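Local atomic coordinates of glutathione S-transferase domain (Xanthobacter autotrophicus, PDB entry 4HZ2), a protein that binds glutathione and probably works as a glutathione S-transferase, an enzyme that joins the thiol of this tripeptide to electrophilic substrates. Residues M23-M28 and F48-T53; N33-A38 and L183-H188; L41-H46 and P214-I219. All blocks are in the same frame, centred on the assembly; numbering follows the deposited sequence.

All three contacts involve the thioredoxin-like N-terminal domain, at different depths. Contact 1 is a partly buried sheet contact: strands 24-27 and 49-52 pair through backbone bonds, with aliphatic and aromatic side chains on both faces. Helix 32-43, which connects those strands, supplies one side of both other contacts. Near its start, contact 2 lies fully buried at the centre of the chain, mixing aromatic packing with polar groups beside glutathione; near its end, contact 3 is a sparse surface contact, with a water between segments in the conformer modelled. Contacts 2 and 3 meet where Trp35 and His188 bond the backbone of 214-219, and contacts 1 and 3 where Ile25, Phe48 and Met23 pack on Leu41.

Contact 1: residues M23-M28 and F48-T53; sequences MRIYGM and FEWVET
Ile25 sits between two aromatic rings of the neighbouring strand. Its CD1 lies over a face of Phe48 in a CH-pi contact, 3.7 Å from the ring centroid, while its other branch, CG2, comes within 3.9 Å of Trp50 CZ3. The Phe48 ring gets there with CG lodged between the backbone N and the carbonyl carbon (chi1 55°). Trp50 reaches across to the bare backbone of Gly27, where CZ2 comes to 3.4 Å from the glycine C; having no side chain at Gly27 is what lets the indole lie so close. On the other face of the sheet Tyr26 and Val51 run side by side, with Val51 CB over the phenol ring, 4.2 Å from its centroid, and Thr53 OG1 at the ring edge.

Farther out the groups turn polar. Trp50 NE1 gives a nearly straight bond (167°) to Glu52 OE1, 2.9 Å away and close to the ring plane, which fixes the rotation of the indole. Arg24 and Glu49 lie alongside each other but form no salt bridge, with NE 5.1 Å from OE1; the arginine instead gives a weak bond to Tyr26 OH. Five backbone bonds in parallel register, from Glu49 N to Met23 O (2.8 Å) through to Thr53 N to Gly27 O, join the strands. After Gly27, Met28 lines the glutathione pocket beside Thr60 and Val74.

This is the pairing of a beta-alpha-beta unit of the thioredoxin-like fold. Helix 32-43 covers the Ile25 and Trp50 face, helix 63-68 packs on Tyr26, and strand 76-78 lies along the other side of 24-27.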
loop_
_atom_site.group_PDB
_atom_site.type_symbol
_atom_site.label_atom_id
_atom_site.label_comp_id
_atom_site.label_asym_id
_atom_site.label_seq_id
_atom_site.Cartn_x
_atom_site.Cartn_y
_atom_site.Cartn_z
ATOM N N MET B 23 15.264 21.668 -1.118
ATOM C CA MET B 23 14.393 20.520 -0.802
ATOM C C MET B 23 14.222 20.303 0.706
ATOM O O MET B 23 15.186 20.435 1.458
ATOM C CB MET B 23 14.955 19.267 -1.471
ATOM C CG MET B 23 14.046 18.056 -1.451
ATOM S SD MET B 23 14.806 16.648 -2.287
ATOM C CE MET B 23 14.716 17.108 -4.010
ATOM N N ARG B 24 13.000 19.971 1.137
ATOM C CA ARG B 24 12.681 19.781 2.564
ATOM C C ARG B 24 12.012 18.439 2.778
ATOM O O ARG B 24 11.211 18.017 1.957
ATOM C CB ARG B 24 11.723 20.881 3.076
ATOM C CG ARG B 24 12.392 22.161 3.549
ATOM C CD ARG B 24 11.388 23.282 3.810
ATOM N NE ARG B 24 11.120 24.049 2.597
ATOM C CZ ARG B 24 9.908 24.267 2.096
ATOM N NH1 ARG B 24 8.833 23.800 2.718
ATOM N NH2 ARG B 24 9.765 24.967 0.979
ATOM N N ILE B 25 12.352 17.737 3.855
ATOM C CA ILE B 25 11.556 16.569 4.269
ATOM C C ILE B 25 10.840 16.937 5.571
ATOM O O ILE B 25 11.487 17.281 6.579
ATOM C CB ILE B 25 12.388 15.300 4.554
ATOM C CG1 ILE B 25 13.287 14.921 3.382
ATOM C CG2 ILE B 25 11.486 14.113 4.929
ATOM C CD1 ILE B 25 14.132 13.676 3.660
ATOM N N TYR B 26 9.514 16.865 5.552
ATOM C CA TYR B 26 8.731 16.940 6.792
ATOM C C TYR B 26 8.623 15.530 7.330
ATOM O O TYR B 26 8.095 14.650 6.642
ATOM C CB TYR B 26 7.337 17.506 6.518
ATOM C CG TYR B 26 7.389 18.954 6.102
ATOM C CD1 TYR B 26 7.766 19.321 4.804
ATOM C CD2 TYR B 26 7.075 19.956 7.009
ATOM C CE1 TYR B 26 7.839 20.656 4.440
ATOM C CE2 TYR B 26 7.140 21.285 6.657
ATOM C CZ TYR B 26 7.520 21.627 5.376
ATOM O OH TYR B 26 7.566 22.958 5.065
ATOM N N GLY B 27 9.129 15.320 8.549
ATOM C CA GLY B 27 9.137 13.984 9.127
ATOM C C GLY B 27 9.257 13.960 10.632
ATOM O O GLY B 27 9.408 14.995 11.276
ATOM N N MET B 28 9.181 12.753 11.191
ATOM C CA MET B 28 9.298 12.527 12.619
ATOM C C MET B 28 10.542 11.685 12.841
ATOM O O MET B 28 10.691 10.627 12.240
ATOM C CB MET B 28 8.067 11.758 13.122
ATOM C CG MET B 28 6.775 12.539 13.026
ATOM S SD MET B 28 5.372 11.467 13.412
ATOM C CE MET B 28 4.010 12.557 12.990
ATOM N N PHE B 48 18.970 17.893 1.359
ATOM C CA PHE B 48 17.651 18.285 1.855
ATOM C C PHE B 48 17.751 18.870 3.254
ATOM O O PHE B 48 18.732 18.636 3.969
ATOM C CB PHE B 48 16.671 17.101 1.867
ATOM C CG PHE B 48 17.166 15.911 2.645
ATOM C CD1 PHE B 48 17.963 14.941 2.044
ATOM C CD2 PHE B 48 16.858 15.772 3.991
ATOM C CE1 PHE B 48 18.428 13.849 2.770
ATOM C CE2 PHE B 48 17.333 14.692 4.720
ATOM C CZ PHE B 48 18.113 13.727 4.107
ATOM N N GLU B 49 16.740 19.652 3.621
ATOM C CA GLU B 49 16.582 20.149 4.975
ATOM C C GLU B 49 15.491 19.333 5.665
ATOM O O GLU B 49 14.417 19.116 5.102
ATOM C CB GLU B 49 16.189 21.627 4.928
ATOM C CG GLU B 49 15.562 22.173 6.201
ATOM C CD GLU B 49 15.156 23.638 6.072
ATOM O OE1 GLU B 49 15.575 24.297 5.090
ATOM O OE2 GLU B 49 14.424 24.137 6.959
ATOM N N TRP B 50 15.766 18.888 6.889
ATOM C CA TRP B 50 14.786 18.184 7.697
ATOM C C TRP B 50 13.941 19.154 8.533
ATOM O O TRP B 50 14.483 20.064 9.186
ATOM C CB TRP B 50 15.517 17.219 8.625
ATOM C CG TRP B 50 14.634 16.407 9.514
ATOM C CD1 TRP B 50 14.213 16.727 10.769
ATOM C CD2 TRP B 50 14.076 15.124 9.214
ATOM N NE1 TRP B 50 13.417 15.726 11.269
ATOM C CE2 TRP B 50 13.318 14.728 10.336
ATOM C CE3 TRP B 50 14.137 14.273 8.101
ATOM C CZ2 TRP B 50 12.636 13.515 10.385
ATOM C CZ3 TRP B 50 13.456 13.055 8.158
ATOM C CH2 TRP B 50 12.717 12.696 9.289
ATOM N N VAL B 51 12.622 18.944 8.499
ATOM C CA VAL B 51 11.670 19.711 9.291
ATOM C C VAL B 51 10.931 18.760 10.228
ATOM O O VAL B 51 10.040 18.006 9.802
ATOM C CB VAL B 51 10.646 20.444 8.407
ATOM C CG1 VAL B 51 9.752 21.342 9.265
ATOM C CG2 VAL B 51 11.358 21.246 7.330
ATOM N N GLU B 52 11.326 18.768 11.494
ATOM C CA GLU B 52 10.692 17.914 12.499
ATOM C C GLU B 52 9.235 18.337 12.659
ATOM O O GLU B 52 8.937 19.506 12.971
ATOM C CB GLU B 52 11.443 17.999 13.837
ATOM C CG GLU B 52 10.899 17.050 14.886
ATOM C CD GLU B 52 11.194 15.588 14.579
ATOM O OE1 GLU B 52 12.220 15.296 13.920
ATOM O OE2 GLU B 52 10.391 14.721 14.996
ATOM N N THR B 53 8.327 17.400 12.422
ATOM C CA THR B 53 6.898 17.682 12.361
ATOM C C THR B 53 6.195 16.845 13.406
ATOM O O THR B 53 6.392 15.638 13.459
ATOM C CB THR B 53 6.345 17.347 10.954
ATOM O OG1 THR B 53 7.023 18.156 9.982
ATOM C CG2 THR B 53 4.853 17.632 10.847
#

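Contact 2: residues N33-A38 and L183-H188; sequences NCWKAA and LFAYTH. With GSH (glutathione), chain F.
The Tyr186 hydroxyl receives the backbone N-H of Asn33 over 3.0 Å, at 149°, in the first turn of helix 32-43. The Asn33 amide crosses the phenol nearly at right angles, its plane turned 76° from the ring. Glutathione lies next to this pair: its SG2 is 3.7 Å from Asn33 ND2 and equally far from Tyr186 OH, so both residues line the pocket around the sulfur.

The next shell holds the amide in place. Lys36, its chain fully extended beyond CG, returns NZ to Asn33 OD1 at 2.9 Å, almost in line with the C=O bond, and forms a salt bridge with Glu119; Asn33 ND2 is hydrogen-bonded to Glu124 OE2. With an alanine in place of Asn33, Lys36 would probably lose one of its hydrogen-bond acceptors and Glu124 its amide donor, and the wall beside the glutathione sulfur would be opened.

Behind the polar group the helices pack through Trp35. Its CG is anti to the backbone N (chi1 173°), which carries the indole across to the other helix: Trp35 CE3 touches Ala185 CB at 3.5 Å and Trp35 CH2 meets Phe184 CD2, also at 3.5 Å. Phe184 and His188 complete an aromatic cluster with it. Lys36 CG closes on the same Ala185 methyl.

The two helices approach to 8.7 Å between axes and join the thioredoxin-like N-terminal domain to the helical C-terminal domain. Helix 107-137 flanks Lys36, Leu183 and Tyr186, while helix 201-211 backs Phe184.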
loop_
_atom_site.group_PDB
_atom_site.type_symbol
_atom_site.label_atom_id
_atom_site.label_comp_id
_atom_site.label_asym_id
_atom_site.label_seq_id
_atom_site.Cartn_x
_atom_site.Cartn_y
_atom_site.Cartn_z
ATOM N N ASN B 33 8.959 5.170 8.053
ATOM C CA ASN B 33 8.459 5.725 6.773
ATOM C C ASN B 33 9.240 6.974 6.378
ATOM O O ASN B 33 9.539 7.169 5.192
ATOM C CB ASN B 33 6.952 5.993 6.810
ATOM C CG ASN B 33 6.146 4.700 6.848
ATOM O OD1 ASN B 33 6.453 3.746 6.121
ATOM N ND2 ASN B 33 5.128 4.644 7.718
ATOM N N CYS B 34 9.607 7.788 7.364
ATOM C CA CYS B 34 10.395 8.990 7.097
ATOM C C CYS B 34 11.833 8.619 6.755
ATOM O O CYS B 34 12.437 9.243 5.876
ATOM C CB CYS B 34 10.326 9.925 8.309
ATOM S SG CYS B 34 8.619 10.544 8.542
ATOM N N TRP B 35 12.369 7.586 7.415
ATOM C CA TRP B 35 13.678 7.062 7.061
ATOM C C TRP B 35 13.747 6.694 5.555
ATOM O O TRP B 35 14.786 6.920 4.908
ATOM C CB TRP B 35 14.057 5.862 7.964
ATOM C CG TRP B 35 15.301 5.151 7.563
ATOM C CD1 TRP B 35 16.577 5.356 8.050
ATOM C CD2 TRP B 35 15.406 4.092 6.597
ATOM N NE1 TRP B 35 17.464 4.500 7.425
ATOM C CE2 TRP B 35 16.767 3.708 6.540
ATOM C CE3 TRP B 35 14.482 3.443 5.760
ATOM C CZ2 TRP B 35 17.222 2.697 5.688
ATOM C CZ3 TRP B 35 14.938 2.434 4.910
ATOM C CH2 TRP B 35 16.297 2.070 4.887
ATOM N N LYS B 36 12.674 6.098 5.004
ATOM C CA LYS B 36 12.678 5.708 3.579
ATOM C C LYS B 36 13.005 6.925 2.719
ATOM O O LYS B 36 13.805 6.840 1.777
ATOM C CB LYS B 36 11.326 5.165 3.105
ATOM C CG LYS B 36 10.916 3.837 3.768
ATOM C CD LYS B 36 9.448 3.549 3.504
ATOM C CE LYS B 36 8.900 2.328 4.216
ATOM N NZ LYS B 36 7.438 2.181 3.938
ATOM N N ALA B 37 12.341 8.037 3.037
ATOM C CA ALA B 37 12.492 9.246 2.233
ATOM C C ALA B 37 13.919 9.787 2.370
ATOM O O ALA B 37 14.576 10.074 1.356
ATOM C CB ALA B 37 11.472 10.334 2.611
ATOM N N ALA B 38 14.403 9.947 3.603
ATOM C CA ALA B 38 15.764 10.454 3.796
ATOM C C ALA B 38 16.789 9.526 3.131
ATOM O O ALA B 38 17.763 9.991 2.491
ATOM C CB ALA B 38 16.084 10.648 5.274
ATOM N N LEU B 183 11.183 -2.560 2.996
ATOM C CA LEU B 183 10.962 -3.549 4.067
ATOM C C LEU B 183 12.041 -3.475 5.151
ATOM O O LEU B 183 11.812 -3.905 6.297
ATOM C CB LEU B 183 10.796 -4.965 3.495
ATOM C CG LEU B 183 9.379 -5.142 2.895
ATOM C CD1 LEU B 183 9.336 -6.120 1.734
ATOM C CD2 LEU B 183 8.333 -5.487 3.953
ATOM N N PHE B 184 13.198 -2.905 4.813
ATOM C CA PHE B 184 14.261 -2.737 5.797
ATOM C C PHE B 184 13.880 -1.669 6.827
ATOM O O PHE B 184 14.218 -1.780 8.014
ATOM C CB PHE B 184 15.568 -2.390 5.103
ATOM C CG PHE B 184 16.742 -2.210 6.027
ATOM C CD1 PHE B 184 17.579 -3.285 6.319
ATOM C CD2 PHE B 184 17.041 -0.944 6.585
ATOM C CE1 PHE B 184 18.693 -3.111 7.119
ATOM C CE2 PHE B 184 18.156 -0.777 7.388
ATOM C CZ PHE B 184 18.972 -1.868 7.667
ATOM N N ALA B 185 13.154 -0.642 6.365
ATOM C CA ALA B 185 12.840 0.539 7.174
ATOM C C ALA B 185 12.406 0.164 8.592
ATOM O O ALA B 185 12.966 0.661 9.562
ATOM C CB ALA B 185 11.765 1.379 6.469
ATOM N N TYR B 186 11.382 -0.682 8.716
ATOM C CA TYR B 186 10.959 -1.135 10.044
ATOM C C TYR B 186 11.546 -2.472 10.465
ATOM O O TYR B 186 11.722 -2.715 11.661
ATOM C CB TYR B 186 9.426 -1.172 10.144
ATOM C CG TYR B 186 8.847 0.223 10.160
ATOM C CD1 TYR B 186 8.864 0.997 11.321
ATOM C CD2 TYR B 186 8.302 0.768 9.011
ATOM C CE1 TYR B 186 8.312 2.271 11.350
ATOM C CE2 TYR B 186 7.763 2.043 9.024
ATOM C CZ TYR B 186 7.783 2.786 10.193
ATOM O OH TYR B 186 7.249 4.058 10.202
ATOM N N THR B 187 11.851 -3.344 9.501
ATOM C CA THR B 187 12.316 -4.690 9.880
ATOM C C THR B 187 13.629 -4.597 10.636
ATOM O O THR B 187 13.868 -5.396 11.570
ATOM C CB THR B 187 12.433 -5.650 8.674
ATOM O OG1 THR B 187 11.179 -5.684 7.977
ATOM C CG2 THR B 187 12.744 -7.079 9.139
ATOM N N HIS B 188 14.500 -3.657 10.266
ATOM C CA HIS B 188 15.807 -3.576 10.964
ATOM C C HIS B 188 15.659 -3.209 12.436
ATOM O O HIS B 188 16.554 -3.469 13.233
ATOM C CB HIS B 188 16.852 -2.700 10.239
ATOM C CG HIS B 188 16.763 -1.223 10.506
ATOM N ND1 HIS B 188 15.790 -0.415 9.937
ATOM C CD2 HIS B 188 17.589 -0.391 11.198
ATOM C CE1 HIS B 188 16.015 0.849 10.285
ATOM N NE2 HIS B 188 17.093 0.889 11.059
HETATM N N1 GSH F . 1.089 5.247 3.742
HETATM C CA1 GSH F . 1.887 6.285 4.486
HETATM C C1 GSH F . 3.335 6.277 4.051
HETATM O O11 GSH F . 3.930 7.380 3.898
HETATM O O12 GSH F . 3.914 5.156 3.870
HETATM C CB1 GSH F . 1.822 6.078 5.996
HETATM C CG1 GSH F . 2.639 7.163 6.667
HETATM C CD1 GSH F . 2.314 7.297 8.138
HETATM O OE1 GSH F . 1.608 6.456 8.701
HETATM N N2 GSH F . 2.858 8.362 8.756
HETATM C CA2 GSH F . 2.680 8.584 10.191
HETATM C C2 GSH F . 1.899 9.846 10.443
HETATM O O2 GSH F . 2.118 10.872 9.766
HETATM C CB2 GSH F . 4.056 8.484 10.908
HETATM S SG2 GSH F . 5.058 6.975 10.537
HETATM N N3 GSH F . 0.968 9.818 11.405
HETATM C CA3 GSH F . -0.334 10.463 11.248
HETATM C C3 GSH F . -0.581 11.641 12.166
HETATM O O31 GSH F . -1.615 12.330 11.986
HETATM O O32 GSH F . 0.248 11.886 13.070
#

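Contact 3: residues L41-H46 and P214-I219; sequences LSLTGH and PGINLI
Leu43 touches the flat peptide groups of the 214-219 loop through their carbonyl oxygens: its CD2 lies 3.9 Å from Pro214 O and 4.1 Å from Gly215 O. The Asn217 amide approaches more loosely, its ND2 4.3 Å from Ser42 OG in the serine conformer modelled here. His46 belongs to the Schellman motif that ends helix 32-43: its N bonds Leu41 O, and Gly45 N bonds Ser42 O, with Gly45 at positive phi as the C-prime residue. At the His46 ring edge ND1 bonds Thr44 OG1 in the ring plane, and the ring meets Phe95 edge-to-face.

Leu43 carries the apolar part of the contact. With CG anti to the carbonyl carbon (chi1 -73°), the side chain forks towards the loop: CD2 goes to the carbonyls, while CD1 meets Ile216 CD1 at 3.9 Å. Leu181 of helix 178-187 packs on both residues. At Gly215 a CB would point at Leu43 and clash with its CD2, so glycine suits both the positive phi and the packing.

The polar side belongs to Gln39, which bonds Gly215 O and Asn217 N and, through its O, Ser42 OG. In that same serine conformer, a water lies 2.8 Å from Ser42 OG and donates to Gly215 O at 2.7 Å.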
loop_
_atom_site.group_PDB
_atom_site.type_symbol
_atom_site.label_atom_id
_atom_site.label_comp_id
_atom_site.label_asym_id
_atom_site.label_seq_id
_atom_site.Cartn_x
_atom_site.Cartn_y
_atom_site.Cartn_z
ATOM N N LEU B 41 16.799 9.806 -0.732
ATOM C CA LEU B 41 17.386 11.113 -1.112
ATOM C C LEU B 41 18.912 11.121 -0.970
ATOM O O LEU B 41 19.651 11.606 -1.847
ATOM C CB LEU B 41 16.762 12.256 -0.307
ATOM C CG LEU B 41 15.310 12.537 -0.665
ATOM C CD1 LEU B 41 14.749 13.680 0.164
ATOM C CD2 LEU B 41 15.196 12.869 -2.144
ATOM N N SER B 42 19.399 10.562 0.126
ATOM C CA SER B 42 20.836 10.526 0.337
ATOM C C SER B 42 21.507 9.587 -0.677
ATOM O O SER B 42 22.562 9.934 -1.226
ATOM C CB SER B 42 21.196 10.177 1.795
ATOM O OG SER B 42 20.956 8.815 2.108
ATOM N N LEU B 43 20.895 8.427 -0.949
ATOM C CA LEU B 43 21.451 7.457 -1.910
ATOM C C LEU B 43 21.532 8.034 -3.326
ATOM O O LEU B 43 22.407 7.670 -4.122
ATOM C CB LEU B 43 20.625 6.156 -1.930
ATOM C CG LEU B 43 20.824 5.285 -0.692
ATOM C CD1 LEU B 43 19.747 4.207 -0.627
ATOM C CD2 LEU B 43 22.224 4.666 -0.729
ATOM N N THR B 44 20.614 8.938 -3.651
ATOM C CA THR B 44 20.557 9.456 -5.016
ATOM C C THR B 44 21.151 10.869 -5.107
ATOM O O THR B 44 21.017 11.548 -6.126
ATOM C CB THR B 44 19.122 9.432 -5.578
ATOM O OG1 THR B 44 18.265 10.216 -4.732
ATOM C CG2 THR B 44 18.616 7.988 -5.672
ATOM N N GLY B 45 21.829 11.305 -4.041
ATOM C CA GLY B 45 22.666 12.506 -4.139
ATOM C C GLY B 45 21.942 13.813 -3.903
ATOM O O GLY B 45 22.449 14.871 -4.261
ATOM N N HIS B 46 20.758 13.754 -3.302
ATOM C CA HIS B 46 19.995 14.975 -3.055
ATOM C C HIS B 46 20.261 15.542 -1.668
ATOM O O HIS B 46 20.126 14.828 -0.672
ATOM C CB HIS B 46 18.490 14.720 -3.208
ATOM C CG HIS B 46 18.072 14.428 -4.613
ATOM N ND1 HIS B 46 17.913 13.144 -5.085
ATOM C CD2 HIS B 46 17.805 15.253 -5.656
ATOM C CE1 HIS B 46 17.550 13.186 -6.354
ATOM N NE2 HIS B 46 17.483 14.454 -6.728
ATOM N N PRO B 214 26.927 0.271 0.933
ATOM C CA PRO B 214 27.405 1.644 1.029
ATOM C C PRO B 214 26.257 2.658 1.085
ATOM O O PRO B 214 25.282 2.552 0.335
ATOM C CB PRO B 214 28.224 1.833 -0.266
ATOM C CG PRO B 214 28.597 0.459 -0.698
ATOM C CD PRO B 214 27.475 -0.433 -0.235
ATOM N N GLY B 215 26.348 3.613 2.005
ATOM C CA GLY B 215 25.341 4.672 2.078
ATOM C C GLY B 215 24.120 4.398 2.941
ATOM O O GLY B 215 23.324 5.313 3.164
ATOM N N ILE B 216 23.966 3.164 3.441
ATOM C CA ILE B 216 22.821 2.825 4.281
ATOM C C ILE B 216 23.119 3.157 5.743
ATOM O O ILE B 216 24.177 2.784 6.279
ATOM C CB ILE B 216 22.437 1.315 4.154
ATOM C CG1 ILE B 216 22.088 0.977 2.704
ATOM C CG2 ILE B 216 21.295 0.957 5.085
ATOM C CD1 ILE B 216 20.859 1.667 2.168
ATOM N N ASN B 217 22.177 3.864 6.370
ATOM C CA ASN B 217 22.254 4.245 7.769
ATOM C C ASN B 217 21.091 3.650 8.556
ATOM O O ASN B 217 19.981 3.548 8.046
ATOM C CB ASN B 217 22.183 5.769 7.877
ATOM C CG ASN B 217 23.017 6.447 6.809
ATOM O OD1 ASN B 217 24.256 6.344 6.848
ATOM N ND2 ASN B 217 22.358 7.133 5.837
ATOM N N LEU B 218 21.356 3.280 9.801
ATOM C CA LEU B 218 20.341 2.716 10.675
ATOM C C LEU B 218 19.605 3.782 11.466
ATOM O O LEU B 218 20.150 4.871 11.723
ATOM C CB LEU B 218 20.986 1.733 11.651
ATOM C CG LEU B 218 21.962 0.711 11.057
ATOM C CD1 LEU B 218 22.558 -0.198 12.132
ATOM C CD2 LEU B 218 21.237 -0.130 9.998
ATOM N N ILE B 219 18.362 3.483 11.838
ATOM C CA ILE B 219 17.665 4.298 12.830
ATOM C C ILE B 219 18.222 3.920 14.209
ATOM O O ILE B 219 18.185 2.738 14.615
ATOM C CB ILE B 219 16.123 4.078 12.788
ATOM C CG1 ILE B 219 15.580 4.344 11.379
ATOM C CG2 ILE B 219 15.425 4.961 13.836
ATOM C CD1 ILE B 219 14.100 3.983 11.218
HETATM O O HOH W 1 23.312 7.363 1.451
#